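Local coordinates for hypothetical protein PH1570 (Pyrococcus horikoshii, PDB 2HQ4) that is of unknown function but folds into one long antiparallel beta sheet with helices packed against it, at residues Ala39-Leu44 with Trp70-Glu75; Met46-Tyr51 with Glu58-Phe63; Pro109-Lys114 with Leu142-Lys147. All blocks are in the same frame, centred on the assembly; numbering follows the deposited sequence.

Interaction 1: Ala39-Leu44 with Trp70-Glu75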
loop_
_atom_site.group_PDB
_atom_site.type_symbol
_atom_site.label_atom_id
_atom_site.label_comp_id
_atom_site.label_asym_id
_atom_site.label_seq_id
_atom_site.Cartn_x
_atom_site.Cartn_y
_atom_site.Cartn_z
ATOM N N ALA A 39 -7.769 0.145 1.053
ATOM C CA ALA A 39 -6.719 0.632 0.151
ATOM C C ALA A 39 -6.686 -0.168 -1.142
ATOM O O ALA A 39 -5.673 -0.160 -1.851
ATOM C CB ALA A 39 -5.368 0.582 0.841
ATOM N N ARG A 40 -7.772 -0.858 -1.483
ATOM C CA ARG A 40 -7.710 -1.731 -2.676
ATOM C C ARG A 40 -7.363 -1.026 -3.987
ATOM O O ARG A 40 -6.655 -1.589 -4.828
ATOM C CB ARG A 40 -8.923 -2.662 -2.784
ATOM C CG ARG A 40 -8.832 -3.897 -1.794
ATOM C CD ARG A 40 -10.206 -4.575 -1.557
ATOM N NE ARG A 40 -11.255 -3.552 -1.471
ATOM C CZ ARG A 40 -12.525 -3.751 -1.801
ATOM N NH1 ARG A 40 -12.916 -4.949 -2.229
ATOM N NH2 ARG A 40 -13.392 -2.751 -1.725
ATOM N N LYS A 41 -7.835 0.204 -4.171
ATOM C CA LYS A 41 -7.516 0.934 -5.396
ATOM C C LYS A 41 -6.026 1.366 -5.480
ATOM O O LYS A 41 -5.468 1.487 -6.558
ATOM C CB LYS A 41 -8.459 2.149 -5.569
ATOM C CG LYS A 41 -9.932 1.772 -5.928
ATOM C CD LYS A 41 -10.719 3.062 -6.255
ATOM C CE LYS A 41 -12.237 2.793 -6.395
ATOM N NZ LYS A 41 -12.919 4.085 -6.754
ATOM N N VAL A 42 -5.408 1.658 -4.336
ATOM C CA VAL A 42 -3.946 1.868 -4.319
ATOM C C VAL A 42 -3.235 0.585 -4.789
ATOM O O VAL A 42 -2.326 0.627 -5.629
ATOM C CB VAL A 42 -3.439 2.277 -2.888
ATOM C CG1 VAL A 42 -1.897 2.437 -2.889
ATOM C CG2 VAL A 42 -4.127 3.565 -2.466
ATOM N N LEU A 43 -3.683 -0.567 -4.305
ATOM C CA LEU A 43 -3.048 -1.820 -4.708
ATOM C C LEU A 43 -3.261 -2.080 -6.220
ATOM O O LEU A 43 -2.333 -2.495 -6.952
ATOM C CB LEU A 43 -3.556 -2.958 -3.812
ATOM C CG LEU A 43 -2.699 -3.236 -2.543
ATOM C CD1 LEU A 43 -2.410 -2.004 -1.691
ATOM C CD2 LEU A 43 -3.418 -4.287 -1.758
ATOM N N LEU A 44 -4.466 -1.786 -6.709
ATOM C CA LEU A 44 -4.760 -1.903 -8.157
ATOM C C LEU A 44 -3.849 -1.036 -8.992
ATOM O O LEU A 44 -3.311 -1.476 -10.028
ATOM C CB LEU A 44 -6.218 -1.489 -8.461
ATOM C CG LEU A 44 -7.250 -2.481 -7.972
ATOM C CD1 LEU A 44 -8.703 -1.915 -8.177
ATOM C CD2 LEU A 44 -7.055 -3.743 -8.787
ATOM N N TRP A 70 -11.679 -8.213 -6.803
ATOM C CA TRP A 70 -12.106 -7.309 -5.745
ATOM C C TRP A 70 -13.464 -6.624 -6.006
ATOM O O TRP A 70 -13.960 -5.890 -5.144
ATOM C CB TRP A 70 -11.040 -6.240 -5.501
ATOM C CG TRP A 70 -9.855 -6.728 -4.700
ATOM C CD1 TRP A 70 -9.855 -7.657 -3.696
ATOM C CD2 TRP A 70 -8.511 -6.278 -4.829
ATOM N NE1 TRP A 70 -8.577 -7.816 -3.191
ATOM C CE2 TRP A 70 -7.735 -6.981 -3.872
ATOM C CE3 TRP A 70 -7.881 -5.350 -5.663
ATOM C CZ2 TRP A 70 -6.356 -6.777 -3.721
ATOM C CZ3 TRP A 70 -6.490 -5.155 -5.513
ATOM C CH2 TRP A 70 -5.756 -5.881 -4.554
ATOM N N ASN A 71 -14.029 -6.866 -7.196
ATOM C CA ASN A 71 -15.259 -6.211 -7.687
ATOM C C ASN A 71 -15.161 -4.683 -7.586
ATOM O O ASN A 71 -15.971 -4.011 -6.938
ATOM C CB ASN A 71 -16.514 -6.776 -6.976
ATOM C CG ASN A 71 -17.834 -6.292 -7.633
ATOM O OD1 ASN A 71 -17.878 -6.025 -8.838
ATOM N ND2 ASN A 71 -18.885 -6.143 -6.826
ATOM N N ILE A 72 -14.141 -4.132 -8.226
ATOM C CA ILE A 72 -13.882 -2.719 -8.151
ATOM C C ILE A 72 -13.842 -2.132 -9.562
ATOM O O ILE A 72 -13.259 -2.722 -10.467
ATOM C CB ILE A 72 -12.542 -2.442 -7.413
ATOM C CG1 ILE A 72 -12.694 -2.680 -5.920
ATOM C CG2 ILE A 72 -12.082 -0.995 -7.616
ATOM C CD1 ILE A 72 -11.351 -2.563 -5.166
ATOM N N TYR A 73 -14.477 -0.975 -9.722
ATOM C CA TYR A 73 -14.428 -0.208 -10.955
ATOM C C TYR A 73 -13.289 0.797 -10.902
ATOM O O TYR A 73 -13.216 1.645 -10.003
ATOM C CB TYR A 73 -15.786 0.485 -11.235
ATOM C CG TYR A 73 -15.883 1.070 -12.627
ATOM C CD1 TYR A 73 -16.284 0.282 -13.716
ATOM C CD2 TYR A 73 -15.546 2.416 -12.869
ATOM C CE1 TYR A 73 -16.355 0.827 -15.033
ATOM C CE2 TYR A 73 -15.605 2.969 -14.164
ATOM C CZ TYR A 73 -16.012 2.172 -15.243
ATOM O OH TYR A 73 -16.075 2.731 -16.533
ATOM N N LEU A 74 -12.379 0.700 -11.862
ATOM C CA LEU A 74 -11.270 1.646 -11.940
ATOM C C LEU A 74 -10.657 1.638 -13.322
ATOM O O LEU A 74 -10.120 0.632 -13.759
ATOM C CB LEU A 74 -10.190 1.311 -10.894
ATOM C CG LEU A 74 -9.088 2.357 -10.695
ATOM C CD1 LEU A 74 -9.653 3.728 -10.262
ATOM C CD2 LEU A 74 -8.004 1.866 -9.690
ATOM N N GLU A 75 -10.693 2.772 -13.998
ATOM C CA GLU A 75 -10.218 2.861 -15.374
ATOM C C GLU A 75 -8.712 3.092 -15.396
ATOM O O GLU A 75 -8.218 3.957 -14.679
ATOM C CB GLU A 75 -10.948 4.017 -16.088
ATOM C CG GLU A 75 -12.431 3.741 -16.395
ATOM C CD GLU A 75 -12.611 2.596 -17.373
ATOM O OE1 GLU A 75 -12.041 2.668 -18.479
ATOM O OE2 GLU A 75 -13.311 1.615 -17.039
HETATM O O HOH W 1 -15.928 -3.934 -3.763
#
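Arg40 lies over the indole of Trp70 in the closely packed part of the contact. The aliphatic part of the arginine does the touching: CG sits over the middle of the ring system, and CD makes a CH-pi contact 3.8 Å from the centroid of the five-membered ring of Trp70, 10° off the ring normal. The two side chains run alongside each other in opposite senses. Leu44 comes to the same indole at its edge, in the ring plane, with its CD2 3.6 Å from Trp70 CE3, while Leu43 CB lies 3.7 Å from Trp70 CH2. The indole N-H is spent on the carbonyl of Phe19. Ile72 fills the next place along: its CD1 meets Arg40 CB at 3.4 Å and lies over the centre of one guanidinium face, and its CG2 meets Leu44 CD1 at 3.5 Å.

The turn that brings Ile72 here is a Schellman motif closing helix 61-70, with Asn71 at positive phi (52°). It folds the chain back so that Ile72 and Leu74 pack on the first turn of helix 40-55.

Toward solvent the grip slackens. In Arg40 a turn about CG-CD (chi3 -39°) folds NE back to the same side as CB, and NE forms a salt bridge with Asp38. Water 1 donates to Trp70 O at 3.1 Å and takes only a weak bond from Arg40 NH2. Lys41 runs out extended past the loop, its CG 3.9 Å from Ile72 CG2 and its CE 3.9 Å from Tyr73 O. Further in, the buried Leu74 sets CD2 against the CB atoms of Lys41 and Leu44, and Trp161 touches both Lys41 and Leu74.

Interaction 2: Met46-Tyr51 with Glu58-Phe63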
loop_
_atom_site.group_PDB
_atom_site.type_symbol
_atom_site.label_atom_id
_atom_site.label_comp_id
_atom_site.label_asym_id
_atom_site.label_seq_id
_atom_site.Cartn_x
_atom_site.Cartn_y
_atom_site.Cartn_z
ATOM N N MET A 46 -0.866 0.019 -8.140
ATOM C CA MET A 46 0.486 -0.580 -8.072
ATOM C C MET A 46 0.643 -1.738 -9.069
ATOM O O MET A 46 1.703 -1.881 -9.683
ATOM C CB MET A 46 0.761 -1.104 -6.630
ATOM C CG MET A 46 0.876 0.024 -5.525
ATOM S SD MET A 46 0.866 -0.608 -3.824
ATOM C CE MET A 46 2.499 -1.393 -3.813
ATOM N N ILE A 47 -0.386 -2.583 -9.199
ATOM C CA ILE A 47 -0.381 -3.734 -10.128
ATOM C C ILE A 47 -0.308 -3.250 -11.576
ATOM O O ILE A 47 0.511 -3.726 -12.372
ATOM C CB ILE A 47 -1.648 -4.643 -9.898
ATOM C CG1 ILE A 47 -1.503 -5.414 -8.593
ATOM C CG2 ILE A 47 -1.834 -5.640 -11.050
ATOM C CD1 ILE A 47 -2.893 -5.986 -7.962
ATOM N N TYR A 48 -1.170 -2.288 -11.911
ATOM C CA TYR A 48 -1.137 -1.636 -13.209
ATOM C C TYR A 48 0.258 -1.114 -13.553
ATOM O O TYR A 48 0.797 -1.371 -14.657
ATOM C CB TYR A 48 -2.158 -0.502 -13.209
ATOM C CG TYR A 48 -2.342 0.214 -14.534
ATOM C CD1 TYR A 48 -3.305 -0.214 -15.464
ATOM C CD2 TYR A 48 -1.589 1.351 -14.837
ATOM C CE1 TYR A 48 -3.479 0.479 -16.701
ATOM C CE2 TYR A 48 -1.748 2.027 -16.059
ATOM C CZ TYR A 48 -2.699 1.585 -16.964
ATOM O OH TYR A 48 -2.844 2.294 -18.138
ATOM N N GLU A 49 0.840 -0.370 -12.621
ATOM C CA GLU A 49 2.153 0.203 -12.845
ATOM C C GLU A 49 3.225 -0.889 -13.018
ATOM O O GLU A 49 4.099 -0.737 -13.870
ATOM C CB GLU A 49 2.522 1.183 -11.723
ATOM C CG GLU A 49 3.948 1.722 -11.841
ATOM C CD GLU A 49 4.260 2.817 -10.848
ATOM O OE1 GLU A 49 3.312 3.429 -10.297
ATOM O OE2 GLU A 49 5.469 3.094 -10.632
ATOM N N LEU A 50 3.135 -1.980 -12.251
ATOM C CA LEU A 50 4.086 -3.081 -12.346
ATOM C C LEU A 50 4.084 -3.786 -13.731
ATOM O O LEU A 50 5.148 -4.180 -14.233
ATOM C CB LEU A 50 3.865 -4.113 -11.242
ATOM C CG LEU A 50 4.370 -3.841 -9.813
ATOM C CD1 LEU A 50 4.008 -5.035 -8.904
ATOM C CD2 LEU A 50 5.939 -3.618 -9.813
ATOM N N TYR A 51 2.894 -3.909 -14.330
ATOM C CA TYR A 51 2.691 -4.702 -15.549
ATOM C C TYR A 51 2.506 -3.857 -16.806
ATOM O O TYR A 51 2.555 -4.382 -17.926
ATOM C CB TYR A 51 1.543 -5.741 -15.344
ATOM C CG TYR A 51 2.062 -6.886 -14.520
ATOM C CD1 TYR A 51 2.787 -7.921 -15.128
ATOM C CD2 TYR A 51 1.992 -6.859 -13.116
ATOM C CE1 TYR A 51 3.345 -8.964 -14.369
ATOM C CE2 TYR A 51 2.557 -7.901 -12.326
ATOM C CZ TYR A 51 3.221 -8.949 -12.972
ATOM O OH TYR A 51 3.771 -9.968 -12.240
ATOM N N GLU A 58 -3.498 0.119 -22.705
ATOM C CA GLU A 58 -4.768 -0.557 -22.981
ATOM C C GLU A 58 -5.566 -1.538 -22.125
ATOM O O GLU A 58 -6.618 -1.203 -21.534
ATOM C CB GLU A 58 -5.175 -0.419 -24.459
ATOM C CG GLU A 58 -5.056 -1.721 -25.302
ATOM C CD GLU A 58 -6.417 -2.421 -25.591
ATOM O OE1 GLU A 58 -7.489 -1.745 -25.600
ATOM O OE2 GLU A 58 -6.406 -3.657 -25.850
ATOM N N TYR A 59 -5.019 -2.726 -22.011
ATOM C CA TYR A 59 -5.657 -3.850 -21.366
ATOM C C TYR A 59 -4.388 -4.320 -20.646
ATOM O O TYR A 59 -3.407 -4.776 -21.257
ATOM C CB TYR A 59 -6.172 -4.901 -22.345
ATOM C CG TYR A 59 -6.948 -5.943 -21.587
ATOM C CD1 TYR A 59 -8.264 -5.701 -21.220
ATOM C CD2 TYR A 59 -6.367 -7.155 -21.207
ATOM C CE1 TYR A 59 -8.985 -6.626 -20.517
ATOM C CE2 TYR A 59 -7.114 -8.109 -20.488
ATOM C CZ TYR A 59 -8.414 -7.829 -20.160
ATOM O OH TYR A 59 -9.191 -8.730 -19.446
ATOM N N VAL A 60 -4.418 -4.148 -19.331
ATOM C CA VAL A 60 -3.397 -4.731 -18.480
ATOM C C VAL A 60 -4.101 -5.860 -17.772
ATOM O O VAL A 60 -4.820 -5.639 -16.789
ATOM C CB VAL A 60 -2.864 -3.711 -17.478
ATOM C CG1 VAL A 60 -1.804 -4.359 -16.583
ATOM C CG2 VAL A 60 -2.276 -2.532 -18.237
ATOM N N TYR A 61 -3.929 -7.069 -18.306
ATOM C CA TYR A 61 -4.611 -8.265 -17.806
ATOM C C TYR A 61 -4.641 -8.450 -16.249
ATOM O O TYR A 61 -5.727 -8.610 -15.687
ATOM C CB TYR A 61 -4.061 -9.501 -18.505
ATOM C CG TYR A 61 -4.654 -10.766 -18.004
ATOM C CD1 TYR A 61 -5.776 -11.325 -18.619
ATOM C CD2 TYR A 61 -4.116 -11.394 -16.881
ATOM C CE1 TYR A 61 -6.320 -12.478 -18.117
ATOM C CE2 TYR A 61 -4.637 -12.499 -16.388
ATOM C CZ TYR A 61 -5.744 -13.047 -16.982
ATOM O OH TYR A 61 -6.238 -14.205 -16.428
ATOM N N PRO A 62 -3.453 -8.459 -15.575
ATOM C CA PRO A 62 -3.444 -8.649 -14.114
ATOM C C PRO A 62 -4.244 -7.618 -13.363
ATOM O O PRO A 62 -4.814 -7.980 -12.350
ATOM C CB PRO A 62 -1.949 -8.524 -13.720
ATOM C CG PRO A 62 -1.269 -7.815 -14.913
ATOM C CD PRO A 62 -2.075 -8.370 -16.112
ATOM N N PHE A 63 -4.211 -6.370 -13.824
ATOM C CA PHE A 63 -5.032 -5.263 -13.310
ATOM C C PHE A 63 -6.539 -5.498 -13.530
ATOM O O PHE A 63 -7.338 -5.305 -12.618
ATOM C CB PHE A 63 -4.531 -3.958 -13.940
ATOM C CG PHE A 63 -5.441 -2.778 -13.795
ATOM C CD1 PHE A 63 -5.499 -2.044 -12.594
ATOM C CD2 PHE A 63 -6.175 -2.334 -14.894
ATOM C CE1 PHE A 63 -6.308 -0.930 -12.489
ATOM C CE2 PHE A 63 -6.996 -1.179 -14.816
ATOM C CZ PHE A 63 -7.065 -0.470 -13.618
#
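Tyr48 and Phe63 each hold CG anti to the backbone N (chi1 -175° and 166°), and from helices that bring their CA atoms within 5.3 Å this sets one ring against the other. The result is a T-shaped pair: the edge of Tyr48 points at the face of Phe63, centroids 5.0 Å apart and planes at 71°. Tyr48 CD1 is the atom that lands, 3.6 Å from Phe63 CD2 and displaced toward the rim of the ring, and Tyr48 CB adds a second touch at Phe63 CD1. The neighbouring ring atom, CE1, lies 3.6 Å from Val60 CG2, the two side chains crossing at about a right angle. The Tyr48 hydroxyl is held by the carbonyl of Arg57, which fixes the far end of the ring.

A turn further on, Tyr51 meets the start of the second helix. Its CG lies 3.5 Å from Pro62 CG, and its CB rests 3.8 Å from Val60 CG1; its hydroxyl bonds to Asp25. Ile47 fills the ground between the two tyrosines, its CG2 3.9 Å from Pro62 CB and 3.7 Å from Phe63 N. An alanine in place of Phe63 would probably leave the Tyr48 edge with no ring face to rest against and open a gap beside Leu44, which also touches the phenylalanine.

No hydrogen bond crosses between the two segments, and every residue that carries the contact is buried. Val60 is the N-cap of helix 61-70 and Pro62 sits in its first turn, where a residue without an N-H costs little. Helices 40-55 and 61-70, antiparallel and joined by a short turn, make an alpha-alpha hairpin, and this is the apolar seam near its bend.

Interaction 3: Pro109-Lys114 with Leu142-Lys147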
loop_
_atom_site.group_PDB
_atom_site.type_symbol
_atom_site.label_atom_id
_atom_site.label_comp_id
_atom_site.label_asym_id
_atom_site.label_seq_id
_atom_site.Cartn_x
_atom_site.Cartn_y
_atom_site.Cartn_z
ATOM N N PRO A 109 -2.940 -4.060 13.312
ATOM C CA PRO A 109 -2.047 -4.751 12.392
ATOM C C PRO A 109 -1.533 -6.084 12.952
ATOM O O PRO A 109 -1.424 -6.232 14.183
ATOM C CB PRO A 109 -0.850 -3.790 12.303
ATOM C CG PRO A 109 -0.830 -3.147 13.607
ATOM C CD PRO A 109 -2.268 -2.893 13.926
ATOM N N PRO A 110 -1.147 -7.033 12.067
ATOM C CA PRO A 110 -0.734 -8.360 12.553
ATOM C C PRO A 110 0.695 -8.426 13.056
ATOM O O PRO A 110 1.168 -9.510 13.346
ATOM C CB PRO A 110 -0.857 -9.250 11.305
ATOM C CG PRO A 110 -0.655 -8.309 10.157
ATOM C CD PRO A 110 -1.080 -6.932 10.596
ATOM N N LEU A 111 1.387 -7.293 13.103
ATOM C CA LEU A 111 2.719 -7.222 13.673
ATOM C C LEU A 111 2.963 -5.886 14.369
ATOM O O LEU A 111 2.165 -4.954 14.255
ATOM C CB LEU A 111 3.809 -7.477 12.615
ATOM C CG LEU A 111 3.821 -6.787 11.252
ATOM C CD1 LEU A 111 3.855 -5.309 11.403
ATOM C CD2 LEU A 111 5.035 -7.233 10.430
ATOM N N GLU A 112 4.079 -5.820 15.088
ATOM C CA GLU A 112 4.513 -4.616 15.769
ATOM C C GLU A 112 4.920 -3.526 14.784
ATOM O O GLU A 112 5.682 -3.758 13.855
ATOM C CB GLU A 112 5.661 -4.933 16.730
ATOM C CG GLU A 112 5.802 -3.888 17.824
ATOM C CD GLU A 112 6.967 -4.166 18.764
ATOM O OE1 GLU A 112 7.029 -5.284 19.330
ATOM O OE2 GLU A 112 7.809 -3.248 18.958
ATOM N N ILE A 113 4.339 -2.357 14.973
ATOM C CA ILE A 113 4.710 -1.150 14.272
ATOM C C ILE A 113 5.168 -0.167 15.346
ATOM O O ILE A 113 4.411 0.174 16.257
ATOM C CB ILE A 113 3.501 -0.526 13.558
ATOM C CG1 ILE A 113 2.746 -1.571 12.717
ATOM C CG2 ILE A 113 3.925 0.684 12.733
ATOM C CD1 ILE A 113 3.491 -2.063 11.480
ATOM N N LYS A 114 6.397 0.294 15.262
ATOM C CA LYS A 114 6.787 1.352 16.169
ATOM C C LYS A 114 6.957 2.634 15.395
ATOM O O LYS A 114 7.898 2.803 14.630
ATOM C CB LYS A 114 8.050 0.986 16.948
ATOM C CG LYS A 114 7.823 -0.055 18.041
ATOM C CD LYS A 114 9.060 -0.140 18.925
ATOM C CE LYS A 114 8.698 -0.444 20.363
ATOM N NZ LYS A 114 9.600 0.294 21.304
ATOM N N LEU A 142 -2.892 1.533 6.964
ATOM C CA LEU A 142 -1.566 1.079 7.310
ATOM C C LEU A 142 -1.154 0.002 6.291
ATOM O O LEU A 142 -1.821 -1.073 6.169
ATOM C CB LEU A 142 -1.582 0.519 8.736
ATOM C CG LEU A 142 -0.258 -0.151 9.132
ATOM C CD1 LEU A 142 0.848 0.925 9.472
ATOM C CD2 LEU A 142 -0.538 -1.034 10.291
ATOM N N PHE A 143 -0.089 0.298 5.551
ATOM C CA PHE A 143 0.470 -0.640 4.579
ATOM C C PHE A 143 1.668 -1.336 5.209
ATOM O O PHE A 143 2.435 -0.691 5.952
ATOM C CB PHE A 143 0.974 0.130 3.374
ATOM C CG PHE A 143 -0.094 0.887 2.644
ATOM C CD1 PHE A 143 -0.724 0.309 1.510
ATOM C CD2 PHE A 143 -0.454 2.182 3.057
ATOM C CE1 PHE A 143 -1.736 1.033 0.803
ATOM C CE2 PHE A 143 -1.449 2.903 2.391
ATOM C CZ PHE A 143 -2.089 2.312 1.236
ATOM N N ILE A 144 1.827 -2.629 4.972
ATOM C CA ILE A 144 3.040 -3.327 5.429
ATOM C C ILE A 144 3.579 -3.964 4.165
ATOM O O ILE A 144 2.782 -4.387 3.298
ATOM C CB ILE A 144 2.831 -4.323 6.624
ATOM C CG1 ILE A 144 1.871 -5.473 6.283
ATOM C CG2 ILE A 144 2.324 -3.545 7.948
ATOM C CD1 ILE A 144 1.842 -6.594 7.408
ATOM N N PHE A 145 4.898 -4.000 4.018
ATOM C CA PHE A 145 5.489 -4.459 2.778
ATOM C C PHE A 145 6.853 -5.138 3.022
ATOM O O PHE A 145 7.423 -5.007 4.118
ATOM C CB PHE A 145 5.558 -3.288 1.755
ATOM C CG PHE A 145 5.963 -1.933 2.362
ATOM C CD1 PHE A 145 7.312 -1.594 2.524
ATOM C CD2 PHE A 145 4.975 -1.006 2.744
ATOM C CE1 PHE A 145 7.680 -0.343 3.076
ATOM C CE2 PHE A 145 5.291 0.210 3.291
ATOM C CZ PHE A 145 6.676 0.562 3.472
ATOM N N ASN A 146 7.399 -5.824 2.009
ATOM C CA ASN A 146 8.516 -6.740 2.280
ATOM C C ASN A 146 9.892 -6.064 2.185
ATOM O O ASN A 146 10.853 -6.613 2.707
ATOM C CB ASN A 146 8.483 -7.958 1.312
ATOM C CG ASN A 146 8.617 -7.525 -0.116
ATOM O OD1 ASN A 146 7.948 -6.573 -0.529
ATOM N ND2 ASN A 146 9.515 -8.177 -0.891
ATOM N N LYS A 147 10.006 -4.903 1.539
ATOM C CA LYS A 147 11.318 -4.222 1.448
ATOM C C LYS A 147 11.107 -2.717 1.350
ATOM O O LYS A 147 10.028 -2.295 0.908
ATOM C CB LYS A 147 12.152 -4.784 0.277
ATOM C CG LYS A 147 11.516 -4.563 -1.109
ATOM C CD LYS A 147 12.310 -5.229 -2.235
ATOM C CE LYS A 147 11.631 -4.918 -3.548
ATOM N NZ LYS A 147 12.401 -5.361 -4.745
#
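Pro109 and Pro110 bring the only rings to this contact, both puckered, and both are met at their CB or CG corners by aliphatic methyls. Leu142 CD2 presses on the first ring, 3.4 Å from Pro109 CB, closer than carbons usually pack, with the two side chains crossing at about a right angle. Pro110 meets Ile144 tip to tip, its CG 4.1 Å from Ile144 CD1.

Beyond the prolines the contact is purely branched aliphatic. Ile144 carries CG1 between the backbone N and the carbonyl carbon (chi1 62°), which leaves CG2 beside the N; that methyl lies 4.0 Å from Ile113 CD1 and 4.2 Å from Leu111 CD1. Ile113 also reaches back, its CG1 4.1 Å from Leu142 CD2. Ile104 of helix 94-107 touches Pro109, Ile113 and Leu142, thickening the same apolar layer.

Phe143 and Phe145, between and after the two contact residues, touch helix 150-155 instead. Strand 141-145 runs through the middle of the antiparallel sheet, bonded through its backbone to strands 30-36 and 134-136, and the loop after helix 94-107 covers one of its faces: the layering of an alpha+beta fold, with helices on an antiparallel sheet.

How the interactions relate
Interactions 1 and 2 share helix 40-55 and lie on the same side of the chain's centre, interaction 2 nested within the loop that interaction 1 closes. They meet at Phe63, whose ring touches the backbone oxygens of Leu44 and Leu74. Interaction 2 is buried and wholly apolar; interaction 1 is half covered, mixing aromatic and aliphatic packing with two charged side chains and a water on the solvent side. Interaction 3, also partly buried, lies across the centre, about 21 Å from interaction 1 between centres, and uses aliphatic groups and prolines alone. Phe143 bridges those two, its ring packing on Ala39, Val42 and Leu43; interactions 2 and 3 do not touch.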